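Long-range contacts in leukocyte-associated immunoglobulin-like receptor 1 (Mus musculus, PDB 4ESK), which acts as an inhibitory receptor that restrains NK cells, B cells and T cells, recruiting the phosphatases PTPN6 and PTPN11 once phosphorylated on tyrosine: residues A[16-22]-A[94-100]; A[36-42]-A[53-58]; A[46-51]-A[73-78]. One frame throughout, in Å; residues are numbered along the deposited sequence. Where two conformers were deposited one is given.

Overall arrangement
This chain is the extracellular Ig-like domain of the receptor. The entry is titled a strand-swapped dimer, but all three contacts given here are within one chain. They lie on the same mixed sheet. Contact 1 pairs an outermost strand, 17-21, with 88-100. Contact 3 is next to it, with centres about 11 Å apart. Strand 76-84 joins them directly: Tyr78 N is 2.7 Å from Leu95 O, and Leu97 N is 2.8 Å from Gly76 O. Contact 2 is at the far end, its centre about 26 Å from that of contact 1 and about 20 Å from that of contact 3. Contacts 2 and 3 share 49-55, the other outermost strand. Both lie within the loop closed by contact 1.

Contact 1: residues A[16-22]-A[94-100]; sequences SSLMISQ and TLELKVI
Leu18, Ile20, Leu97 and Val99 form the apolar face of a parallel strand pair, the A'-G pairing of the immunoglobulin fold. Leu97, an mt rotamer, brings CD2 to 3.8 Å from Leu18 CB and 4.1 Å from Ile20 CG1. Ile20 CB is 4.3 Å from Val99 CG2. The pairing adds 17-21 as an edge strand beside 88-100, whose other neighbour is 76-84. Both strands are extended; their axes approach to 4.6 Å at 30°. The register runs from Ser17-Glu96 to Ser21-Ile100. Glu96, Lys98 and Ile100 each bond to both neighbours of their partner, as in a parallel pair. Glu96 N donates to Ser16 O (2.8 Å), Leu18 N to Glu96 O (2.8 Å), Lys98 N to Leu18 O (2.9 Å), Ile20 N to Lys98 O (2.9 Å), Ile100 N to Ile20 O (2.9 Å) and Gln22 N to Ile100 O (3.0 Å). On the other face, Met19 CG meets Ile100 CG1 at 4.0 Å. Ser17 OG donates to Glu96 OE1 at 3.0 Å. Water 1 bridges Ser16 OG (2.7 Å) and Thr94 O (2.8 Å).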
loop_
_atom_site.group_PDB
_atom_site.type_symbol
_atom_site.label_atom_id
_atom_site.label_comp_id
_atom_site.label_asym_id
_atom_site.label_seq_id
_atom_site.Cartn_x
_atom_site.Cartn_y
_atom_site.Cartn_z
ATOM N N SER A 16 -11.103 5.448 4.078
ATOM C CA SER A 16 -9.678 5.704 3.890
ATOM C C SER A 16 -8.864 5.651 5.189
ATOM O O SER A 16 -7.641 5.793 5.145
ATOM C CB SER A 16 -9.479 7.067 3.224
ATOM O OG SER A 16 -10.009 7.079 1.906
ATOM N N SER A 17 -9.531 5.460 6.338
ATOM C CA SER A 17 -8.856 5.395 7.632
ATOM C C SER A 17 -9.217 4.088 8.343
ATOM O O SER A 17 -10.381 3.867 8.670
ATOM C CB SER A 17 -9.242 6.592 8.504
ATOM O OG SER A 17 -8.927 7.815 7.859
ATOM N N LEU A 18 -8.218 3.252 8.567
ATOM C CA LEU A 18 -8.401 1.925 9.125
ATOM C C LEU A 18 -7.833 1.797 10.526
ATOM O O LEU A 18 -6.776 2.337 10.821
ATOM C CB LEU A 18 -7.713 0.888 8.230
ATOM C CG LEU A 18 -8.106 0.830 6.758
ATOM C CD1 LEU A 18 -7.243 -0.218 6.049
ATOM C CD2 LEU A 18 -9.581 0.488 6.594
ATOM N N MET A 19 -8.546 1.046 11.362
ATOM C CA MET A 19 -8.103 0.654 12.687
ATOM C C MET A 19 -7.529 -0.758 12.603
ATOM O O MET A 19 -8.135 -1.654 12.006
ATOM C CB MET A 19 -9.314 0.645 13.614
ATOM C CG MET A 19 -9.075 0.229 15.051
ATOM S SD MET A 19 -10.617 0.407 15.984
ATOM C CE MET A 19 -11.083 -1.315 16.202
ATOM N N ILE A 20 -6.380 -0.952 13.242
ATOM C CA ILE A 20 -5.599 -2.166 13.140
ATOM C C ILE A 20 -5.178 -2.504 14.571
ATOM O O ILE A 20 -4.670 -1.638 15.252
ATOM C CB ILE A 20 -4.321 -1.909 12.292
ATOM C CG1 ILE A 20 -4.681 -1.357 10.897
ATOM C CG2 ILE A 20 -3.471 -3.166 12.177
ATOM C CD1 ILE A 20 -5.426 -2.338 10.013
ATOM N N SER A 21 -5.392 -3.736 15.018
ATOM C CA SER A 21 -4.960 -4.142 16.360
ATOM C C SER A 21 -3.450 -4.401 16.404
ATOM O O SER A 21 -2.907 -5.036 15.519
ATOM C CB SER A 21 -5.691 -5.420 16.788
ATOM O OG SER A 21 -7.090 -5.280 16.631
ATOM N N GLN A 22 -2.784 -3.953 17.463
ATOM C CA GLN A 22 -1.381 -4.302 17.690
ATOM C C GLN A 22 -1.211 -5.815 17.572
ATOM O O GLN A 22 -2.056 -6.585 18.037
ATOM C CB GLN A 22 -0.938 -3.808 19.081
ATOM C CG GLN A 22 0.563 -3.758 19.296
ATOM C CD GLN A 22 0.952 -3.446 20.738
ATOM O OE1 GLN A 22 0.094 -3.312 21.624
ATOM N NE2 GLN A 22 2.259 -3.340 20.982
ATOM N N THR A 94 -4.102 7.940 -0.781
ATOM C CA THR A 94 -3.477 7.744 0.507
ATOM C C THR A 94 -4.466 7.111 1.484
ATOM O O THR A 94 -5.627 7.541 1.555
ATOM C CB THR A 94 -2.997 9.078 1.055
ATOM O OG1 THR A 94 -2.073 9.654 0.127
ATOM C CG2 THR A 94 -2.310 8.876 2.372
ATOM N N LEU A 95 -4.012 6.096 2.210
ATOM C CA LEU A 95 -4.787 5.463 3.259
ATOM C C LEU A 95 -4.102 5.684 4.598
ATOM O O LEU A 95 -2.878 5.692 4.694
ATOM C CB LEU A 95 -4.946 3.971 3.026
ATOM C CG LEU A 95 -5.715 3.568 1.749
ATOM C CD1 LEU A 95 -5.703 2.049 1.596
ATOM C CD2 LEU A 95 -7.145 4.071 1.841
ATOM N N GLU A 96 -4.913 5.786 5.639
ATOM C CA GLU A 96 -4.412 5.998 6.995
ATOM C C GLU A 96 -4.597 4.739 7.813
ATOM O O GLU A 96 -5.683 4.137 7.792
ATOM C CB GLU A 96 -5.165 7.148 7.644
ATOM C CG GLU A 96 -4.753 7.398 9.079
ATOM C CD GLU A 96 -5.470 8.560 9.720
ATOM O OE1 GLU A 96 -6.602 8.931 9.304
ATOM O OE2 GLU A 96 -4.886 9.101 10.684
ATOM N N LEU A 97 -3.542 4.322 8.518
ATOM C CA LEU A 97 -3.660 3.251 9.501
ATOM C C LEU A 97 -3.459 3.792 10.895
ATOM O O LEU A 97 -2.567 4.605 11.112
ATOM C CB LEU A 97 -2.630 2.170 9.291
ATOM C CG LEU A 97 -2.612 1.513 7.928
ATOM C CD1 LEU A 97 -1.567 0.427 7.979
ATOM C CD2 LEU A 97 -3.993 0.941 7.602
ATOM N N LYS A 98 -4.275 3.312 11.829
ATOM C CA LYS A 98 -4.088 3.624 13.234
ATOM C C LYS A 98 -4.051 2.307 14.002
ATOM O O LYS A 98 -5.004 1.513 13.971
ATOM C CB LYS A 98 -5.180 4.582 13.740
ATOM C CG LYS A 98 -5.140 4.837 15.256
ATOM C CD LYS A 98 -3.760 5.295 15.726
ATOM C CE LYS A 98 -3.694 5.547 17.239
ATOM N NZ LYS A 98 -2.548 6.444 17.581
ATOM N N VAL A 99 -2.912 2.052 14.646
ATOM C CA VAL A 99 -2.686 0.812 15.371
ATOM C C VAL A 99 -3.096 1.064 16.819
ATOM O O VAL A 99 -2.684 2.059 17.410
ATOM C CB VAL A 99 -1.213 0.337 15.287
ATOM C CG1 VAL A 99 -1.001 -0.935 16.116
ATOM C CG2 VAL A 99 -0.838 0.079 13.833
ATOM N N ILE A 100 -3.935 0.185 17.365
ATOM C CA ILE A 100 -4.457 0.390 18.729
ATOM C C ILE A 100 -4.062 -0.731 19.700
ATOM O O ILE A 100 -4.023 -1.916 19.331
ATOM C CB ILE A 100 -5.990 0.639 18.728
ATOM C CG1 ILE A 100 -6.770 -0.562 18.182
ATOM C CG2 ILE A 100 -6.328 1.891 17.927
ATOM C CD1 ILE A 100 -7.509 -1.350 19.246
HETATM O O HOH W 1 -8.064 7.883 0.148
#

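Contact 2: residues A[36-42]-A[53-58]; sequences HDLYNMV and EKSTEP
This contact is the open end of the C-C' hairpin of the Ig fold, where strands 41-46 and 49-55 part. Val42 and Lys54 form an antiparallel hydrogen-bonded pair: Val42 N donates to Lys54 O at 2.9 Å, and Lys54 N to Val42 O at 3.0 Å. Met41 and Ser55 are the next, non-hydrogen-bonded pair, CA to CA 4.5 Å. Thr56 N then donates to Asn40 O at 3.1 Å. Asn40 and Met41 both face Ser83 on strand 76-84, a classic beta bulge. Met41 is an mmm rotamer, so its CE comes to 3.4 Å from Lys54 O and 4.2 Å from Glu53 CG. Lys54 NZ is bonded to Glu64 O, and the same side chain makes a cation-pi contact with Phe65.

Before the strand, residues 36-38 form a 3-10 turn, and Tyr39 N donates to His36 O at 3.3 Å. The CA-CB bond of Thr56 points toward this segment. Its CG2 is 4.0 Å from Val42 CB, and its CB is 3.8 Å from His36 CE1. With chi1 t, the His36 ring edge meets Glu57 O, 3.2 Å from CE1. His36 NE2 is hydrogen-bonded to Asp63 OD1, and Glu57 N to Asp63 OD2, so this carboxylate ties both segments together. Water 2 sits 2.9 Å from His36 ND1, 2.7 Å from Asp37 OD2 and 2.9 Å from Glu57 O. Water 3 lies 2.8 Å from Tyr39 O and 2.7 Å from Thr56 OG1. Water 4 donates to Asn40 O at 2.7 Å. The join is mixed: Thr56 packs directly between Val42 and His36, and water and Asp63 tie the polar groups around it.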
loop_
_atom_site.group_PDB
_atom_site.type_symbol
_atom_site.label_atom_id
_atom_site.label_comp_id
_atom_site.label_asym_id
_atom_site.label_seq_id
_atom_site.Cartn_x
_atom_site.Cartn_y
_atom_site.Cartn_z
ATOM N N HIS A 36 1.187 -1.184 -15.721
ATOM C CA HIS A 36 2.140 -1.816 -14.795
ATOM C C HIS A 36 3.466 -2.141 -15.441
ATOM O O HIS A 36 4.519 -1.958 -14.825
ATOM C CB HIS A 36 1.502 -3.069 -14.205
ATOM C CG HIS A 36 2.255 -3.662 -13.040
ATOM N ND1 HIS A 36 3.162 -4.633 -13.187
ATOM C CD2 HIS A 36 2.146 -3.431 -11.670
ATOM C CE1 HIS A 36 3.640 -4.986 -11.966
ATOM N NE2 HIS A 36 3.015 -4.250 -11.051
ATOM N N ASP A 37 3.438 -2.583 -16.703
ATOM C CA ASP A 37 4.668 -2.969 -17.412
ATOM C C ASP A 37 5.652 -1.814 -17.625
ATOM O O ASP A 37 6.834 -2.056 -17.886
ATOM C CB ASP A 37 4.343 -3.581 -18.791
ATOM C CG ASP A 37 3.922 -5.029 -18.715
ATOM O OD1 ASP A 37 3.075 -5.459 -19.529
ATOM O OD2 ASP A 37 4.449 -5.760 -17.857
ATOM N N LEU A 38 5.182 -0.577 -17.524
ATOM C CA LEU A 38 6.038 0.594 -17.790
ATOM C C LEU A 38 7.001 0.919 -16.643
ATOM O O LEU A 38 8.028 1.591 -16.853
ATOM C CB LEU A 38 5.206 1.831 -18.088
ATOM C CG LEU A 38 4.179 1.765 -19.219
ATOM C CD1 LEU A 38 3.597 3.142 -19.460
ATOM C CD2 LEU A 38 4.796 1.178 -20.483
ATOM N N TYR A 39 6.663 0.467 -15.434
ATOM C CA TYR A 39 7.405 0.834 -14.218
ATOM C C TYR A 39 8.099 -0.410 -13.691
ATOM O O TYR A 39 7.505 -1.494 -13.707
ATOM C CB TYR A 39 6.450 1.456 -13.186
ATOM C CG TYR A 39 5.738 2.668 -13.750
ATOM C CD1 TYR A 39 6.356 3.897 -13.787
ATOM C CD2 TYR A 39 4.479 2.559 -14.334
ATOM C CE1 TYR A 39 5.734 5.009 -14.331
ATOM C CE2 TYR A 39 3.852 3.660 -14.897
ATOM C CZ TYR A 39 4.486 4.892 -14.893
ATOM O OH TYR A 39 3.900 6.019 -15.445
ATOM N N ASN A 40 9.355 -0.272 -13.271
ATOM C CA ASN A 40 10.131 -1.416 -12.792
ATOM C C ASN A 40 10.373 -1.441 -11.275
ATOM O O ASN A 40 10.920 -2.409 -10.768
ATOM C CB ASN A 40 11.455 -1.557 -13.568
ATOM C CG ASN A 40 12.405 -0.407 -13.348
ATOM O OD1 ASN A 40 12.101 0.561 -12.654
ATOM N ND2 ASN A 40 13.596 -0.507 -13.972
ATOM N N MET A 41 9.972 -0.378 -10.583
ATOM C CA MET A 41 10.045 -0.304 -9.130
ATOM C C MET A 41 8.695 0.075 -8.541
ATOM O O MET A 41 7.934 0.839 -9.118
ATOM C CB MET A 41 11.075 0.728 -8.685
ATOM C CG MET A 41 12.509 0.285 -8.982
ATOM S SD MET A 41 12.998 -1.158 -8.019
ATOM C CE MET A 41 12.847 -0.493 -6.352
ATOM N N VAL A 42 8.428 -0.450 -7.354
ATOM C CA VAL A 42 7.248 -0.041 -6.611
ATOM C C VAL A 42 7.664 0.191 -5.162
ATOM O O VAL A 42 8.402 -0.610 -4.563
ATOM C CB VAL A 42 6.100 -1.064 -6.720
ATOM C CG1 VAL A 42 6.530 -2.457 -6.286
ATOM C CG2 VAL A 42 4.895 -0.580 -5.916
ATOM N N GLU A 53 10.429 -0.963 -0.469
ATOM C CA GLU A 53 10.432 -0.966 -1.926
ATOM C C GLU A 53 10.980 -2.238 -2.519
ATOM O O GLU A 53 11.674 -3.017 -1.862
ATOM C CB GLU A 53 11.140 0.264 -2.478
ATOM C CG GLU A 53 12.629 0.309 -2.225
ATOM C CD GLU A 53 13.272 1.628 -2.638
ATOM O OE1 GLU A 53 12.638 2.456 -3.329
ATOM O OE2 GLU A 53 14.441 1.827 -2.249
ATOM N N LYS A 54 10.632 -2.472 -3.772
ATOM C CA LYS A 54 11.093 -3.641 -4.490
ATOM C C LYS A 54 10.823 -3.507 -5.976
ATOM O O LYS A 54 10.118 -2.601 -6.386
ATOM C CB LYS A 54 10.445 -4.929 -3.952
ATOM C CG LYS A 54 8.927 -4.995 -4.013
ATOM C CD LYS A 54 8.432 -6.411 -3.728
ATOM C CE LYS A 54 6.969 -6.437 -3.317
ATOM N NZ LYS A 54 6.504 -7.791 -2.926
ATOM N N SER A 55 11.429 -4.405 -6.759
ATOM C CA SER A 55 11.144 -4.511 -8.174
ATOM C C SER A 55 9.709 -4.973 -8.359
ATOM O O SER A 55 9.178 -5.726 -7.544
ATOM C CB SER A 55 12.070 -5.521 -8.848
ATOM O OG SER A 55 11.597 -5.804 -10.150
ATOM N N THR A 56 9.072 -4.516 -9.427
ATOM C CA THR A 56 7.700 -4.931 -9.720
ATOM C C THR A 56 7.599 -6.381 -10.204
ATOM O O THR A 56 8.551 -6.929 -10.757
ATOM C CB THR A 56 7.113 -4.025 -10.823
ATOM O OG1 THR A 56 8.033 -4.016 -11.929
ATOM C CG2 THR A 56 6.899 -2.612 -10.314
ATOM N N GLU A 57 6.427 -6.995 -10.031
ATOM C CA GLU A 57 6.151 -8.327 -10.606
ATOM C C GLU A 57 6.149 -8.320 -12.140
ATOM O O GLU A 57 5.579 -7.432 -12.737
ATOM C CB GLU A 57 4.773 -8.811 -10.141
ATOM C CG GLU A 57 4.708 -9.131 -8.659
ATOM C CD GLU A 57 5.215 -10.523 -8.341
ATOM O OE1 GLU A 57 5.428 -11.324 -9.274
ATOM O OE2 GLU A 57 5.401 -10.816 -7.145
ATOM N N PRO A 58 6.768 -9.327 -12.778
ATOM C CA PRO A 58 6.803 -9.322 -14.247
ATOM C C PRO A 58 5.452 -9.579 -14.912
ATOM O O PRO A 58 5.169 -8.988 -15.969
ATOM C CB PRO A 58 7.787 -10.458 -14.596
ATOM C CG PRO A 58 7.976 -11.257 -13.357
ATOM C CD PRO A 58 7.656 -10.348 -12.194
HETATM O O HOH W 2 4.719 -6.044 -15.173
HETATM O O HOH W 3 6.561 -4.061 -14.149
HETATM O O HOH W 4 13.542 -3.186 -10.871
#

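Contact 3: residues A[46-51]-A[73-78]; sequences KDGSTF and TITGHY
Lys46 is extended and pairs with Tyr78 across an antiparallel non-hydrogen-bonded site, CA to CA 4.7 Å. Its CA is 3.2 Å from His77 O, a CA-H...O contact. The side chain is tttm. It runs over one face of the Tyr78 ring, with CG 4.1 Å from the ring centroid in a CH-pi contact. Its NZ donates to Thr75 O at 3.0 Å and forms a salt bridge with Asp47 OD2 at 2.9 Å. Asp47 N donates to His77 O at 2.9 Å, and Asp47 OD1 accepts from His77 N, also at 2.9 Å. Water 5 donates to Asp47 OD2 (2.6 Å) and Thr75 O (3.1 Å). Gly76 faces these groups; a CB there would clash with Asp47 OD2 and Lys46 NZ. At its phi of 159°, a CB would also be jammed against Thr75 O.

Asp47 and Gly48 both have positive phi. They occupy the middle of a type I' turn that joins the C and C' strands of the Ig fold. Lys46 N donates to Ser49 O at 2.8 Å, and Ser49 N to Lys46 O at 3.1 Å. Across from this turn is the tyrosine corner found in Ig domains: Tyr78 OH donates to the backbone O of Ile74, four residues earlier, at 2.6 Å.

Ser49 and Thr50 lead on to Phe51, whose CA-CB bond points toward 73-78 with chi1 t. The edge of Tyr78 meets the face of Phe51 in a T-shaped stack, centroids 5.8 Å apart and planes at 89°. Phe51 CZ is 3.8 Å from Ile74 CD1, and Ile67 touches both side chains.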
loop_
_atom_site.group_PDB
_atom_site.type_symbol
_atom_site.label_atom_id
_atom_site.label_comp_id
_atom_site.label_asym_id
_atom_site.label_seq_id
_atom_site.Cartn_x
_atom_site.Cartn_y
_atom_site.Cartn_z
ATOM N N LYS A 46 5.400 5.924 3.424
ATOM C CA LYS A 46 4.715 6.182 4.702
ATOM C C LYS A 46 5.118 7.549 5.197
ATOM O O LYS A 46 6.313 7.806 5.353
ATOM C CB LYS A 46 5.098 5.129 5.736
ATOM C CG LYS A 46 4.519 5.325 7.150
ATOM C CD LYS A 46 5.013 4.225 8.070
ATOM C CE LYS A 46 4.438 4.327 9.474
ATOM N NZ LYS A 46 4.770 5.617 10.148
ATOM N N ASP A 47 4.137 8.418 5.444
ATOM C CA ASP A 47 4.360 9.754 6.020
ATOM C C ASP A 47 5.429 10.545 5.246
ATOM O O ASP A 47 6.332 11.128 5.838
ATOM C CB ASP A 47 4.741 9.635 7.503
ATOM C CG ASP A 47 3.666 8.957 8.335
ATOM O OD1 ASP A 47 2.478 9.102 7.994
ATOM O OD2 ASP A 47 4.016 8.282 9.337
ATOM N N GLY A 48 5.333 10.523 3.922
ATOM C CA GLY A 48 6.256 11.268 3.067
ATOM C C GLY A 48 7.622 10.667 2.775
ATOM O O GLY A 48 8.408 11.311 2.084
ATOM N N SER A 49 7.937 9.465 3.276
ATOM C CA SER A 49 9.213 8.830 2.938
ATOM C C SER A 49 9.062 7.361 2.576
ATOM O O SER A 49 8.048 6.718 2.886
ATOM C CB SER A 49 10.254 9.015 4.051
ATOM O OG SER A 49 9.999 8.178 5.158
ATOM N N THR A 50 10.071 6.834 1.877
ATOM C CA THR A 50 10.063 5.447 1.468
ATOM C C THR A 50 10.073 4.527 2.683
ATOM O O THR A 50 10.949 4.630 3.565
ATOM C CB THR A 50 11.254 5.120 0.562
ATOM O OG1 THR A 50 11.252 6.004 -0.566
ATOM C CG2 THR A 50 11.195 3.684 0.103
ATOM N N PHE A 51 9.078 3.656 2.754
ATOM C CA PHE A 51 8.943 2.686 3.838
ATOM C C PHE A 51 9.488 1.324 3.417
ATOM O O PHE A 51 10.284 0.705 4.125
ATOM C CB PHE A 51 7.473 2.612 4.285
ATOM C CG PHE A 51 7.214 1.677 5.432
ATOM C CD1 PHE A 51 7.613 2.009 6.721
ATOM C CD2 PHE A 51 6.551 0.476 5.233
ATOM C CE1 PHE A 51 7.353 1.147 7.788
ATOM C CE2 PHE A 51 6.299 -0.390 6.288
ATOM C CZ PHE A 51 6.701 -0.057 7.573
ATOM N N THR A 73 4.698 1.807 15.664
ATOM C CA THR A 73 5.519 2.381 14.589
ATOM C C THR A 73 4.813 2.291 13.216
ATOM O O THR A 73 5.221 2.955 12.260
ATOM C CB THR A 73 6.915 1.721 14.507
ATOM O OG1 THR A 73 6.835 0.383 13.978
ATOM C CG2 THR A 73 7.564 1.672 15.913
ATOM N N ILE A 74 3.762 1.479 13.133
ATOM C CA ILE A 74 3.048 1.277 11.865
ATOM C C ILE A 74 1.930 2.309 11.630
ATOM O O ILE A 74 1.481 2.530 10.486
ATOM C CB ILE A 74 2.552 -0.176 11.785
ATOM C CG1 ILE A 74 3.743 -1.143 11.845
ATOM C CG2 ILE A 74 1.767 -0.442 10.486
ATOM C CD1 ILE A 74 4.873 -0.847 10.857
ATOM N N THR A 75 1.492 2.987 12.683
ATOM C CA THR A 75 0.563 4.107 12.532
ATOM C C THR A 75 1.081 5.178 11.569
ATOM O O THR A 75 2.228 5.635 11.693
ATOM C CB THR A 75 0.203 4.717 13.900
ATOM O OG1 THR A 75 -0.459 3.718 14.682
ATOM C CG2 THR A 75 -0.684 5.948 13.771
ATOM N N GLY A 76 0.247 5.561 10.593
ATOM C CA GLY A 76 0.636 6.554 9.597
ATOM C C GLY A 76 -0.172 6.531 8.306
ATOM O O GLY A 76 -1.155 5.792 8.205
ATOM N N HIS A 77 0.266 7.350 7.339
ATOM C CA HIS A 77 -0.391 7.512 6.035
ATOM C C HIS A 77 0.418 6.838 4.968
ATOM O O HIS A 77 1.640 7.057 4.883
ATOM C CB HIS A 77 -0.536 8.988 5.689
ATOM C CG HIS A 77 -1.543 9.715 6.552
ATOM N ND1 HIS A 77 -1.239 10.172 7.785
ATOM C CD2 HIS A 77 -2.875 10.044 6.331
ATOM C CE1 HIS A 77 -2.324 10.764 8.333
ATOM N NE2 HIS A 77 -3.329 10.687 7.449
ATOM N N TYR A 78 -0.247 6.043 4.131
ATOM C CA TYR A 78 0.427 5.187 3.178
ATOM C C TYR A 78 -0.076 5.420 1.772
ATOM O O TYR A 78 -1.268 5.637 1.567
ATOM C CB TYR A 78 0.182 3.727 3.508
ATOM C CG TYR A 78 0.862 3.248 4.780
ATOM C CD1 TYR A 78 2.078 2.580 4.730
ATOM C CD2 TYR A 78 0.278 3.477 6.018
ATOM C CE1 TYR A 78 2.705 2.133 5.887
ATOM C CE2 TYR A 78 0.896 3.039 7.185
ATOM C CZ TYR A 78 2.091 2.367 7.108
ATOM O OH TYR A 78 2.681 1.919 8.265
HETATM O O HOH W 5 2.691 8.695 11.594
#